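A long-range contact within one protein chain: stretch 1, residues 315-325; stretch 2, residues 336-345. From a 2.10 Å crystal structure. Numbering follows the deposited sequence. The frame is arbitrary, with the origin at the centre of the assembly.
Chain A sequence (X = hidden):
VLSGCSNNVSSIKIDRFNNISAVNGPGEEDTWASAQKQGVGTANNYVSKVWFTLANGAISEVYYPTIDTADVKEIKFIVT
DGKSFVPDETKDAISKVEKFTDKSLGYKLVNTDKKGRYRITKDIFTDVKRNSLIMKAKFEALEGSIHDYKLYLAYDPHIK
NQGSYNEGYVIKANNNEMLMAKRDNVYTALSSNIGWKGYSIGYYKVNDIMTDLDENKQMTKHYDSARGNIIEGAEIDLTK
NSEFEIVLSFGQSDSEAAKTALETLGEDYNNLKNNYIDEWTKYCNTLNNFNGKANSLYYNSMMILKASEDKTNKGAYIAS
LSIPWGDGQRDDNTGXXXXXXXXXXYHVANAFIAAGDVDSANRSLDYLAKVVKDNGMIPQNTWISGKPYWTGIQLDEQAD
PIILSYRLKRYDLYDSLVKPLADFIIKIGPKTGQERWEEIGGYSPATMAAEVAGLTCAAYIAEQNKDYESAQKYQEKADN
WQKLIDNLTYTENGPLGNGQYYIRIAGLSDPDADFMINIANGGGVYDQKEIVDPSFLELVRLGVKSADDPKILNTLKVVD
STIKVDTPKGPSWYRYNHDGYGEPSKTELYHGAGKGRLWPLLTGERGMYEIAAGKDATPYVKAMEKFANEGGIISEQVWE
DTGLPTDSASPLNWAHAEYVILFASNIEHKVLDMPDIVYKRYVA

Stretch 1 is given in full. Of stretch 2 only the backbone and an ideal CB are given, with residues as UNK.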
# COMPACT_ATOMS: atom_id res chain seq x y z
N GLY A 315 6.40 6.01 12.83
CA GLY A 315 6.50 4.59 13.08
C GLY A 315 5.28 3.87 12.56
O GLY A 315 5.28 2.64 12.42
N ALA A 316 4.22 4.62 12.29
CA ALA A 316 2.98 4.05 11.77
C ALA A 316 3.07 3.81 10.26
O ALA A 316 2.77 4.69 9.47
CB ALA A 316 1.82 4.97 12.08
N TYR A 317 3.49 2.61 9.87
CA TYR A 317 3.59 2.28 8.45
C TYR A 317 2.34 1.51 8.03
O TYR A 317 1.97 0.52 8.66
CB TYR A 317 4.84 1.44 8.19
CG TYR A 317 6.11 2.26 8.25
CD1 TYR A 317 6.55 2.97 7.13
CD2 TYR A 317 6.83 2.40 9.44
CE1 TYR A 317 7.67 3.79 7.19
CE2 TYR A 317 7.95 3.22 9.51
CZ TYR A 317 8.36 3.92 8.38
OH TYR A 317 9.45 4.76 8.46
N ILE A 318 1.68 1.98 6.97
CA ILE A 318 0.47 1.33 6.50
C ILE A 318 0.73 0.17 5.54
O ILE A 318 1.85 -0.02 5.06
CB ILE A 318 -0.49 2.34 5.82
CG1 ILE A 318 0.19 2.99 4.62
CG2 ILE A 318 -0.91 3.40 6.84
CD1 ILE A 318 -0.75 3.84 3.79
N ALA A 319 -0.31 -0.62 5.28
CA ALA A 319 -0.21 -1.79 4.42
C ALA A 319 -0.12 -1.45 2.93
O ALA A 319 0.59 -2.12 2.18
CB ALA A 319 -1.39 -2.72 4.68
N SER A 320 -0.85 -0.43 2.50
CA SER A 320 -0.85 -0.02 1.11
C SER A 320 -1.54 1.33 0.93
O SER A 320 -2.60 1.57 1.51
CB SER A 320 -1.55 -1.06 0.24
OG SER A 320 -1.56 -0.65 -1.12
N LEU A 321 -0.94 2.20 0.13
CA LEU A 321 -1.53 3.51 -0.09
C LEU A 321 -2.53 3.43 -1.25
O LEU A 321 -2.43 4.17 -2.22
CB LEU A 321 -0.44 4.55 -0.40
CG LEU A 321 -0.85 6.02 -0.27
CD1 LEU A 321 -1.34 6.31 1.15
CD2 LEU A 321 0.34 6.91 -0.61
N SER A 322 -3.48 2.51 -1.14
CA SER A 322 -4.50 2.35 -2.16
C SER A 322 -5.78 1.83 -1.54
O SER A 322 -5.82 1.49 -0.36
CB SER A 322 -4.03 1.37 -3.25
OG SER A 322 -3.89 0.05 -2.75
N ILE A 323 -6.84 1.79 -2.34
CA ILE A 323 -8.14 1.31 -1.91
C ILE A 323 -8.54 0.21 -2.89
O ILE A 323 -9.24 0.47 -3.87
CB ILE A 323 -9.17 2.45 -1.94
CG1 ILE A 323 -8.71 3.58 -1.03
CG2 ILE A 323 -10.54 1.92 -1.52
CD1 ILE A 323 -9.53 4.83 -1.13
N PRO A 324 -8.10 -1.03 -2.63
CA PRO A 324 -8.41 -2.18 -3.49
C PRO A 324 -9.82 -2.21 -4.07
O PRO A 324 -10.80 -1.98 -3.37
CB PRO A 324 -8.10 -3.38 -2.60
CG PRO A 324 -8.20 -2.84 -1.21
CD PRO A 324 -7.55 -1.49 -1.35
N TRP A 325 -9.89 -2.49 -5.37
CA TRP A 325 -11.16 -2.57 -6.07
C TRP A 325 -11.99 -1.32 -5.78
O TRP A 325 -13.22 -1.39 -5.71
CB TRP A 325 -11.90 -3.84 -5.65
CG TRP A 325 -11.08 -5.07 -5.88
CD1 TRP A 325 -10.73 -5.61 -7.08
CD2 TRP A 325 -10.45 -5.89 -4.88
NE1 TRP A 325 -9.93 -6.71 -6.90
CE2 TRP A 325 -9.74 -6.91 -5.55
CE3 TRP A 325 -10.43 -5.87 -3.47
CZ2 TRP A 325 -9.00 -7.89 -4.88
CZ3 TRP A 325 -9.69 -6.84 -2.80
CH2 TRP A 325 -8.99 -7.84 -3.51
N UNK A 336 -9.16 0.46 4.33
CA UNK A 336 -8.84 -0.84 4.90
C UNK A 336 -7.35 -1.08 5.01
O UNK A 336 -6.86 -1.48 6.06
CB UNK A 336 -9.48 -1.95 4.06
N UNK A 337 -6.62 -0.84 3.92
CA UNK A 337 -5.17 -1.03 3.92
C UNK A 337 -4.42 0.16 4.52
O UNK A 337 -3.19 0.16 4.58
CB UNK A 337 -4.68 -1.28 2.49
N UNK A 338 -5.16 1.18 4.95
CA UNK A 338 -4.54 2.36 5.55
C UNK A 338 -4.46 2.18 7.06
O UNK A 338 -4.46 3.15 7.81
CB UNK A 338 -5.32 3.63 5.20
N UNK A 339 -4.38 0.92 7.48
CA UNK A 339 -4.28 0.59 8.89
C UNK A 339 -2.89 0.05 9.15
O UNK A 339 -2.14 -0.24 8.21
CB UNK A 339 -5.35 -0.42 9.31
N UNK A 340 -2.53 -0.08 10.42
CA UNK A 340 -1.22 -0.58 10.80
C UNK A 340 -1.34 -2.00 11.35
O UNK A 340 -2.06 -2.24 12.32
CB UNK A 340 -0.57 0.34 11.83
N UNK A 341 -0.65 -2.93 10.70
CA UNK A 341 -0.63 -4.32 11.13
C UNK A 341 0.77 -4.63 11.64
O UNK A 341 1.76 -4.35 10.97
CB UNK A 341 -1.03 -5.26 9.99
N UNK A 342 0.83 -5.20 12.83
CA UNK A 342 2.09 -5.57 13.44
C UNK A 342 2.90 -6.45 12.48
O UNK A 342 4.12 -6.29 12.36
CB UNK A 342 1.85 -6.29 14.77
N UNK A 343 2.21 -7.37 11.81
CA UNK A 343 2.86 -8.29 10.88
C UNK A 343 3.51 -7.53 9.73
O UNK A 343 4.72 -7.64 9.52
CB UNK A 343 1.85 -9.30 10.34
N UNK A 344 2.73 -6.75 9.00
CA UNK A 344 3.27 -5.98 7.89
C UNK A 344 4.39 -5.04 8.34
O UNK A 344 5.42 -4.94 7.69
CB UNK A 344 2.15 -5.18 7.22
N UNK A 345 4.18 -4.36 9.46
CA UNK A 345 5.17 -3.43 9.99
C UNK A 345 6.48 -4.16 10.27
O UNK A 345 7.57 -3.66 9.97
CB UNK A 345 4.65 -2.76 11.26

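Position 336 points its CB sideways, 5.5 Å from P324 CG. There is room for a CB, and stretch 1 makes no demand. The residue is G336, which makes no contact.

Position 337 points toward stretch 1. Its ideal CB lies 3.7 Å from S320 O and 4.2 Å from A319 CB, and P324 lies further along. A long or flat apolar side chain would suit, aliphatic or aromatic. The residue is Y337. Its ring spans A319 and P324, with CD2 3.9 Å from A319 CB and CE1 3.4 Å from P324 CG. Y337 O accepts from S320 N at 3.2 Å, and from A319 N at 3.1 Å in a weak bond.

Position 338 points its CB away, yet I318 CG2 is 4.7 Å from the ideal CB. A side chain that turns back would meet I318, L321 and I323, and the carbonyls of S320 and S322. A flat polar ring or a bent aliphatic chain would suit. The residue is H338. Its CE1 comes 3.0 Å from S322 O, and S320 O lies over one ring face. Water 3 links ND1 (2.9 Å) to S322 O (2.7 Å from the water).

Position 339 points away, so stretch 1 leaves the choice open. The residue is L339. L339 O receives a weak bond from A319 N and a CA-H contact from I318 CA, both at 3.5 Å. Water 1 donates to L339 O and Y317 O and accepts from the backbone N of position 341.

Position 340 points sideways. Its ideal CB is 4.1 Å from Y317 O, near A316. A small or medium apolar side chain fits. The residue is V340, whose CG2 lies 4.0 Å from A316 CB.

Position 341 also points sideways, with nothing of stretch 1 near its CB. A medium or long side chain could reach A319. The residue is W341, with CZ3 3.6 Å from A319 CB. It is the N-cap of the helix, and its O accepts from the backbone N of position 345.

Positions 342 and 343 are out of reach, and many residues would do. They are S342 and R343.

Position 344 points toward A319, its ideal CB 5.0 Å from A319 CA. A polar or a small side chain would suit. The residue is D344, whose OD1 joins A319 O through water 2.

Position 345 points sideways; its ideal CB is 5.0 Å from Y317 O. A branched aliphatic chain could reach Y317. The residue is L345; its CD1 packs 3.4 Å from Y317 CB, at the ring edge.

Stretch 2 (336-345) GYHLVWSRDL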
# COMPACT_ATOMS: atom_id res chain seq x y z
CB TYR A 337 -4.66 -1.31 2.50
CG TYR A 337 -4.96 -2.70 2.00
CD1 TYR A 337 -6.27 -3.09 1.70
CD2 TYR A 337 -3.94 -3.65 1.86
CE1 TYR A 337 -6.55 -4.39 1.28
CE2 TYR A 337 -4.22 -4.95 1.44
CZ TYR A 337 -5.52 -5.31 1.15
OH TYR A 337 -5.81 -6.59 0.74
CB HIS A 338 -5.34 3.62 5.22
CG HIS A 338 -5.38 3.94 3.76
ND1 HIS A 338 -6.15 3.23 2.86
CD2 HIS A 338 -4.73 4.88 3.03
CE1 HIS A 338 -5.97 3.71 1.65
NE2 HIS A 338 -5.11 4.72 1.72
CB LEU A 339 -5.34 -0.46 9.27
CG LEU A 339 -6.78 0.02 9.14
CD1 LEU A 339 -7.75 -1.15 9.29
CD2 LEU A 339 -7.05 1.08 10.19
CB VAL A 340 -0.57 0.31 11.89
CG1 VAL A 340 0.84 -0.20 12.22
CG2 VAL A 340 -0.51 1.76 11.43
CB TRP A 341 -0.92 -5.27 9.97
CG TRP A 341 -2.37 -5.51 9.67
CD1 TRP A 341 -3.16 -6.53 10.14
CD2 TRP A 341 -3.19 -4.78 8.75
NE1 TRP A 341 -4.40 -6.48 9.57
CE2 TRP A 341 -4.45 -5.41 8.71
CE3 TRP A 341 -2.97 -3.64 7.95
CZ2 TRP A 341 -5.50 -4.95 7.90
CZ3 TRP A 341 -4.01 -3.18 7.14
CH2 TRP A 341 -5.26 -3.84 7.12
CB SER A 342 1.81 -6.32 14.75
OG SER A 342 2.97 -6.95 15.24
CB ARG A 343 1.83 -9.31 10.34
CG ARG A 343 2.34 -10.22 9.22
CD ARG A 343 1.28 -11.23 8.77
NE ARG A 343 -0.05 -10.61 8.69
CZ ARG A 343 -1.00 -10.76 9.60
NH1 ARG A 343 -0.80 -11.51 10.67
NH2 ARG A 343 -2.16 -10.14 9.44
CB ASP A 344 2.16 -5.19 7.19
CG ASP A 344 1.11 -6.10 6.56
OD1 ASP A 344 0.79 -5.92 5.37
OD2 ASP A 344 0.61 -6.99 7.27
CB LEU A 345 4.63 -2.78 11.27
CG LEU A 345 5.39 -1.63 11.92
CD1 LEU A 345 5.60 -0.50 10.91
CD2 LEU A 345 4.61 -1.11 13.12
O HOH W 1 0.52 -2.06 8.43
O HOH W 2 1.77 -4.47 3.32
O HOH W 3 -7.50 1.02 1.65
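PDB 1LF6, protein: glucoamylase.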